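Local coordinates for protein fervidolysin (Fervidobacterium pennivorans, PDB 1R6V) that breaks down keratin into peptides as a calcium-binding, subtilisin-like serine endopeptidase, which lets its bacterium grow on native feathers, at residues 127-132 and 210-215; 169-174 and 372-377. The protein carries 1 engineered substitution. One frame throughout, in Å; residues are numbered along the deposited sequence.

Contact 1: 127-132 and 210-215. With CA (calcium ion), chain B.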
loop_
_atom_site.group_PDB
_atom_site.type_symbol
_atom_site.label_atom_id
_atom_site.label_comp_id
_atom_site.label_asym_id
_atom_site.label_seq_id
_atom_site.Cartn_x
_atom_site.Cartn_y
_atom_site.Cartn_z
ATOM N N TYR A 127 -10.040 -35.483 14.600
ATOM C CA TYR A 127 -8.690 -34.984 14.363
ATOM C C TYR A 127 -7.703 -35.477 15.415
ATOM O O TYR A 127 -6.509 -35.198 15.320
ATOM C CB TYR A 127 -8.688 -33.450 14.319
ATOM C CG TYR A 127 -9.738 -32.891 13.390
ATOM C CD1 TYR A 127 -10.765 -32.086 13.880
ATOM C CD2 TYR A 127 -9.771 -33.253 12.039
ATOM C CE1 TYR A 127 -11.802 -31.663 13.064
ATOM C CE2 TYR A 127 -10.815 -32.834 11.208
ATOM C CZ TYR A 127 -11.830 -32.044 11.737
ATOM O OH TYR A 127 -12.906 -31.687 10.959
ATOM N N GLY A 128 -8.204 -36.189 16.423
ATOM C CA GLY A 128 -7.334 -36.727 17.461
ATOM C C GLY A 128 -7.197 -35.925 18.749
ATOM O O GLY A 128 -6.662 -36.423 19.744
ATOM N N GLU A 129 -7.680 -34.687 18.733
ATOM C CA GLU A 129 -7.592 -33.797 19.893
ATOM C C GLU A 129 -8.897 -33.808 20.671
ATOM O O GLU A 129 -9.967 -33.961 20.086
ATOM C CB GLU A 129 -7.321 -32.365 19.436
ATOM C CG GLU A 129 -6.283 -32.277 18.346
ATOM C CD GLU A 129 -4.925 -32.719 18.811
ATOM O OE1 GLU A 129 -4.196 -31.869 19.367
ATOM O OE2 GLU A 129 -4.585 -33.915 18.632
ATOM N N GLU A 130 -8.806 -33.598 21.978
ATOM C CA GLU A 130 -9.993 -33.606 22.816
ATOM C C GLU A 130 -11.046 -32.579 22.405
ATOM O O GLU A 130 -12.230 -32.789 22.646
ATOM C CB GLU A 130 -9.598 -33.400 24.274
ATOM C CG GLU A 130 -9.020 -32.041 24.553
ATOM C CD GLU A 130 -8.260 -31.997 25.860
ATOM O OE1 GLU A 130 -7.621 -30.964 26.127
ATOM O OE2 GLU A 130 -8.300 -32.998 26.627
ATOM N N LEU A 131 -10.635 -31.473 21.782
ATOM C CA LEU A 131 -11.605 -30.464 21.365
ATOM C C LEU A 131 -11.977 -30.534 19.884
ATOM O O LEU A 131 -12.633 -29.629 19.364
ATOM C CB LEU A 131 -11.089 -29.054 21.707
ATOM C CG LEU A 131 -10.729 -28.856 23.190
ATOM C CD1 LEU A 131 -10.218 -27.430 23.410
ATOM C CD2 LEU A 131 -11.952 -29.144 24.079
ATOM N N SER A 132 -11.590 -31.620 19.214
ATOM C CA SER A 132 -11.881 -31.794 17.787
ATOM C C SER A 132 -13.327 -31.533 17.411
ATOM O O SER A 132 -13.605 -30.992 16.341
ATOM C CB SER A 132 -11.562 -33.219 17.326
ATOM O OG SER A 132 -10.207 -33.552 17.491
ATOM N N ALA A 210 -1.719 -25.026 15.887
ATOM C CA ALA A 210 -1.759 -25.566 17.236
ATOM C C ALA A 210 -1.255 -27.013 17.119
ATOM O O ALA A 210 -1.562 -27.728 16.161
ATOM C CB ALA A 210 -3.184 -25.524 17.803
ATOM N N LYS A 211 -0.474 -27.437 18.098
ATOM C CA LYS A 211 0.131 -28.768 18.109
ATOM C C LYS A 211 -0.822 -29.966 18.093
ATOM O O LYS A 211 -1.809 -29.989 18.815
ATOM C CB LYS A 211 1.043 -28.855 19.333
ATOM C CG LYS A 211 1.968 -30.056 19.407
ATOM C CD LYS A 211 2.663 -30.061 20.772
ATOM C CE LYS A 211 3.641 -31.215 20.914
ATOM N NZ LYS A 211 4.264 -31.260 22.272
ATOM N N LYS A 212 -0.528 -30.962 17.262
ATOM C CA LYS A 212 -1.359 -32.163 17.237
ATOM C C LYS A 212 -0.775 -33.031 18.350
ATOM O O LYS A 212 0.266 -33.662 18.179
ATOM C CB LYS A 212 -1.245 -32.866 15.891
ATOM C CG LYS A 212 -2.264 -33.969 15.689
ATOM C CD LYS A 212 -2.185 -34.482 14.268
ATOM C CE LYS A 212 -3.234 -35.547 14.011
ATOM N NZ LYS A 212 -3.142 -36.693 14.964
ATOM N N ASP A 213 -1.436 -33.047 19.502
ATOM C CA ASP A 213 -0.921 -33.804 20.637
ATOM C C ASP A 213 -2.013 -34.416 21.502
ATOM O O ASP A 213 -1.766 -34.756 22.663
ATOM C CB ASP A 213 -0.046 -32.885 21.500
ATOM C CG ASP A 213 -0.820 -31.712 22.066
ATOM O OD1 ASP A 213 -2.013 -31.582 21.739
ATOM O OD2 ASP A 213 -0.234 -30.919 22.845
ATOM N N GLY A 214 -3.213 -34.536 20.938
ATOM C CA GLY A 214 -4.336 -35.112 21.662
ATOM C C GLY A 214 -5.068 -34.158 22.593
ATOM O O GLY A 214 -6.199 -34.431 23.005
ATOM N N LYS A 215 -4.434 -33.035 22.919
ATOM C CA LYS A 215 -5.010 -32.045 23.830
ATOM C C LYS A 215 -5.423 -30.756 23.122
ATOM O O LYS A 215 -4.918 -30.447 22.057
ATOM C CB LYS A 215 -3.985 -31.688 24.905
ATOM C CG LYS A 215 -3.419 -32.889 25.660
ATOM C CD LYS A 215 -4.443 -33.436 26.642
ATOM C CE LYS A 215 -3.845 -34.488 27.566
ATOM N NZ LYS A 215 -4.804 -34.870 28.638
HETATM CA CA CA B . -3.399 -29.915 20.449
HETATM O O HOH W 1 -3.814 -36.265 17.833
#
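The carboxylate of Glu129 is the flat group that joins residues 127-132 to the loop 210-215. OE1 binds the calcium ion at 2.4 Å and, through its syn lone pair, accepts the N-H of Asp213 at 3.0 Å, nearly straight at 164°. OE2 is met from above the carboxylate plane by Gly214 N at 2.8 Å, and also accepts from a water that in turn accepts from Lys212 NZ, itself also held by Gln145 outside the two segments. A bend at chi2 (-65°) swings CD toward the 210-215 backbone. Asp213 gives OD1 to the calcium at 2.5 Å and takes Lys215 N from above its carboxylate plane, closing an Asx turn; the carbonyl oxygens of Lys211 and Lys215 bind the same ion. The carboxylates of Glu129 and Asp213 are thus held by main-chain N-H groups as well as by the metal. One carboxylate from near the start of the mature enzyme, plus a loop giving alternate carbonyls and an Asp side chain, is consistent with the strong calcium site of subtilisins. Glu130 N bonds Gly214 O at 2.9 Å, and Glu130 OE1 lies against Lys215 CA (3.6 Å), the two side chains crossing obliquely, while Glu130 OE2 and Lys215 NZ both bond Thr369 OG1. Residues 127-132 lead into helix 136-140, whose Leu138 touches Tyr127; the 210-215 loop leaves helix 200-209 toward strand 225-230, and Lys212 touches Trp148 of helix 145-150.

Contact 2: 169-174 and 372-377; sequences HPDLEG and GTYDYY. With CA (calcium ion), chain B.
A buried polar and aromatic contact joins His169 and the 3-10 turn 170-172, in the loop after strand 157-162, to residues 372-374, at the start of strand 374-378 of the subtilisin-like catalytic domain. His169 and Tyr374 form a T-shaped pair, ring centroids 5.1 Å apart and planes at 79°: the imidazole edge brings CE1 to 3.6 Å from Tyr374 CZ and NE2 over one face of the phenol, offset toward the rim. With CG anti to the backbone N (chi1 -164°), the imidazole reaches across to 372-374. It is pinned in its own plane from two sides: NE2 donates to Thr373 O at 2.8 Å, at 164°, while ND1 accepts from Asp171 N at 3.0 Å. These bonds hold its rotation and are consistent with a proton on NE2 and a bare ND1. The phenol oxygen of Tyr374 donates to Asp171 OD2 at 2.6 Å, approaching from above the carboxylate plane, and also bonds Asn370 ND2. OD1 of the same aspartate binds calcium at 2.3 Å, which makes Tyr374 a second-shell partner that probably helps to orient the metal ligand. Pro170 lays CG against Gly372 CA at 3.7 Å. Strand 374-378 is the middle strand of a three-stranded antiparallel sheet between 104-105 and 347-350, and Thr350 of the latter touches His169, Asp171 and Tyr374.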
loop_
_atom_site.group_PDB
_atom_site.type_symbol
_atom_site.label_atom_id
_atom_site.label_comp_id
_atom_site.label_asym_id
_atom_site.label_seq_id
_atom_site.Cartn_x
_atom_site.Cartn_y
_atom_site.Cartn_z
ATOM N N HIS A 169 1.921 -21.002 25.602
ATOM C CA HIS A 169 0.672 -21.761 25.604
ATOM C C HIS A 169 1.057 -23.227 25.381
ATOM O O HIS A 169 1.868 -23.541 24.506
ATOM C CB HIS A 169 -0.240 -21.293 24.458
ATOM C CG HIS A 169 -1.663 -21.725 24.605
ATOM N ND1 HIS A 169 -2.050 -23.046 24.563
ATOM C CD2 HIS A 169 -2.784 -21.009 24.872
ATOM C CE1 HIS A 169 -3.348 -23.129 24.803
ATOM N NE2 HIS A 169 -3.818 -21.909 24.992
ATOM N N PRO A 170 0.468 -24.142 26.154
ATOM C CA PRO A 170 0.804 -25.554 25.987
ATOM C C PRO A 170 0.515 -26.099 24.586
ATOM O O PRO A 170 1.285 -26.902 24.072
ATOM C CB PRO A 170 -0.001 -26.241 27.096
ATOM C CG PRO A 170 -1.149 -25.311 27.342
ATOM C CD PRO A 170 -0.515 -23.946 27.230
ATOM N N ASP A 171 -0.574 -25.646 23.963
ATOM C CA ASP A 171 -0.933 -26.099 22.612
ATOM C C ASP A 171 0.001 -25.517 21.536
ATOM O O ASP A 171 -0.156 -25.815 20.351
ATOM C CB ASP A 171 -2.375 -25.689 22.284
ATOM C CG ASP A 171 -3.238 -26.854 21.811
ATOM O OD1 ASP A 171 -2.694 -27.906 21.421
ATOM O OD2 ASP A 171 -4.477 -26.705 21.813
ATOM N N LEU A 172 0.945 -24.662 21.932
ATOM C CA LEU A 172 1.874 -24.092 20.961
ATOM C C LEU A 172 3.299 -24.518 21.262
ATOM O O LEU A 172 4.240 -24.017 20.645
ATOM C CB LEU A 172 1.792 -22.557 20.942
ATOM C CG LEU A 172 0.447 -21.979 20.475
ATOM C CD1 LEU A 172 0.493 -20.448 20.549
ATOM C CD2 LEU A 172 0.177 -22.419 19.032
ATOM N N GLU A 173 3.467 -25.440 22.207
ATOM C CA GLU A 173 4.806 -25.907 22.559
ATOM C C GLU A 173 5.503 -26.477 21.333
ATOM O O GLU A 173 4.930 -27.275 20.598
ATOM C CB GLU A 173 4.730 -26.976 23.663
ATOM C CG GLU A 173 6.096 -27.344 24.257
ATOM C CD GLU A 173 6.875 -28.344 23.404
ATOM O OE1 GLU A 173 8.125 -28.370 23.506
ATOM O OE2 GLU A 173 6.239 -29.112 22.647
ATOM N N GLY A 174 6.746 -26.056 21.110
ATOM C CA GLY A 174 7.499 -26.542 19.966
ATOM C C GLY A 174 7.060 -25.981 18.627
ATOM O O GLY A 174 7.709 -26.225 17.607
ATOM N N GLY A 372 -4.424 -25.057 29.333
ATOM C CA GLY A 372 -4.416 -23.906 28.441
ATOM C C GLY A 372 -5.717 -23.114 28.384
ATOM O O GLY A 372 -6.777 -23.606 28.773
ATOM N N THR A 373 -5.623 -21.882 27.886
ATOM C CA THR A 373 -6.772 -20.985 27.755
ATOM C C THR A 373 -7.208 -20.874 26.304
ATOM O O THR A 373 -6.375 -20.763 25.413
ATOM C CB THR A 373 -6.426 -19.590 28.277
ATOM O OG1 THR A 373 -5.138 -19.199 27.768
ATOM C CG2 THR A 373 -6.374 -19.601 29.816
ATOM N N TYR A 374 -8.517 -20.886 26.078
ATOM C CA TYR A 374 -9.065 -20.826 24.725
ATOM C C TYR A 374 -10.262 -19.908 24.679
ATOM O O TYR A 374 -10.850 -19.601 25.709
ATOM C CB TYR A 374 -9.549 -22.215 24.294
ATOM C CG TYR A 374 -8.463 -23.253 24.263
ATOM C CD1 TYR A 374 -8.014 -23.866 25.433
ATOM C CD2 TYR A 374 -7.837 -23.576 23.058
ATOM C CE1 TYR A 374 -6.959 -24.767 25.405
ATOM C CE2 TYR A 374 -6.788 -24.469 23.015
ATOM C CZ TYR A 374 -6.346 -25.059 24.189
ATOM O OH TYR A 374 -5.275 -25.910 24.139
ATOM N N ASP A 375 -10.626 -19.478 23.477
ATOM C CA ASP A 375 -11.815 -18.652 23.322
ATOM C C ASP A 375 -12.319 -18.771 21.901
ATOM O O ASP A 375 -11.576 -19.153 20.984
ATOM C CB ASP A 375 -11.555 -17.167 23.653
ATOM C CG ASP A 375 -12.779 -16.491 24.277
ATOM O OD1 ASP A 375 -13.889 -17.065 24.157
ATOM O OD2 ASP A 375 -12.626 -15.393 24.877
ATOM N N TYR A 376 -13.587 -18.434 21.730
ATOM C CA TYR A 376 -14.248 -18.479 20.432
ATOM C C TYR A 376 -14.333 -17.059 19.872
ATOM O O TYR A 376 -14.915 -16.178 20.497
ATOM C CB TYR A 376 -15.676 -19.032 20.558
ATOM C CG TYR A 376 -15.778 -20.406 21.177
ATOM C CD1 TYR A 376 -15.726 -20.557 22.556
ATOM C CD2 TYR A 376 -15.929 -21.548 20.392
ATOM C CE1 TYR A 376 -15.821 -21.797 23.150
ATOM C CE2 TYR A 376 -16.024 -22.817 20.988
ATOM C CZ TYR A 376 -15.967 -22.918 22.371
ATOM O OH TYR A 376 -16.037 -24.137 23.000
ATOM N N TYR A 377 -13.772 -16.854 18.686
ATOM C CA TYR A 377 -13.781 -15.547 18.047
ATOM C C TYR A 377 -14.497 -15.582 16.700
ATOM O O TYR A 377 -14.715 -16.645 16.108
ATOM C CB TYR A 377 -12.350 -15.059 17.777
ATOM C CG TYR A 377 -11.543 -14.632 18.983
ATOM C CD1 TYR A 377 -12.103 -14.585 20.259
ATOM C CD2 TYR A 377 -10.215 -14.244 18.829
ATOM C CE1 TYR A 377 -11.356 -14.154 21.365
ATOM C CE2 TYR A 377 -9.456 -13.819 19.916
ATOM C CZ TYR A 377 -10.026 -13.774 21.181
ATOM O OH TYR A 377 -9.270 -13.360 22.264
HETATM CA CA CA B . -3.399 -29.915 20.449
#

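The two contacts lie about 11 Å apart, centre to centre, and share one calcium ion: contact 1 supplies four of its six ligands, contact 2 supplies Asp171, and the carbonyl of Ile217 completes the set. Along the chain their segments alternate, 127-132, 169-174, 210-215, 372-377; the ion draws on the first three, and 372-377 joins through Tyr374 and its bond to Asp171. They also touch directly. Lys211 N lies 2.8 Å from Asp171 O, a probable hydrogen bond, and Lys211 NZ forms a salt bridge with Glu173 OE2. Because 127-132 lies just after the propeptide, inferred to be residues 1-121, the site probably helps to fasten the start of the mature chain to the catalytic domain.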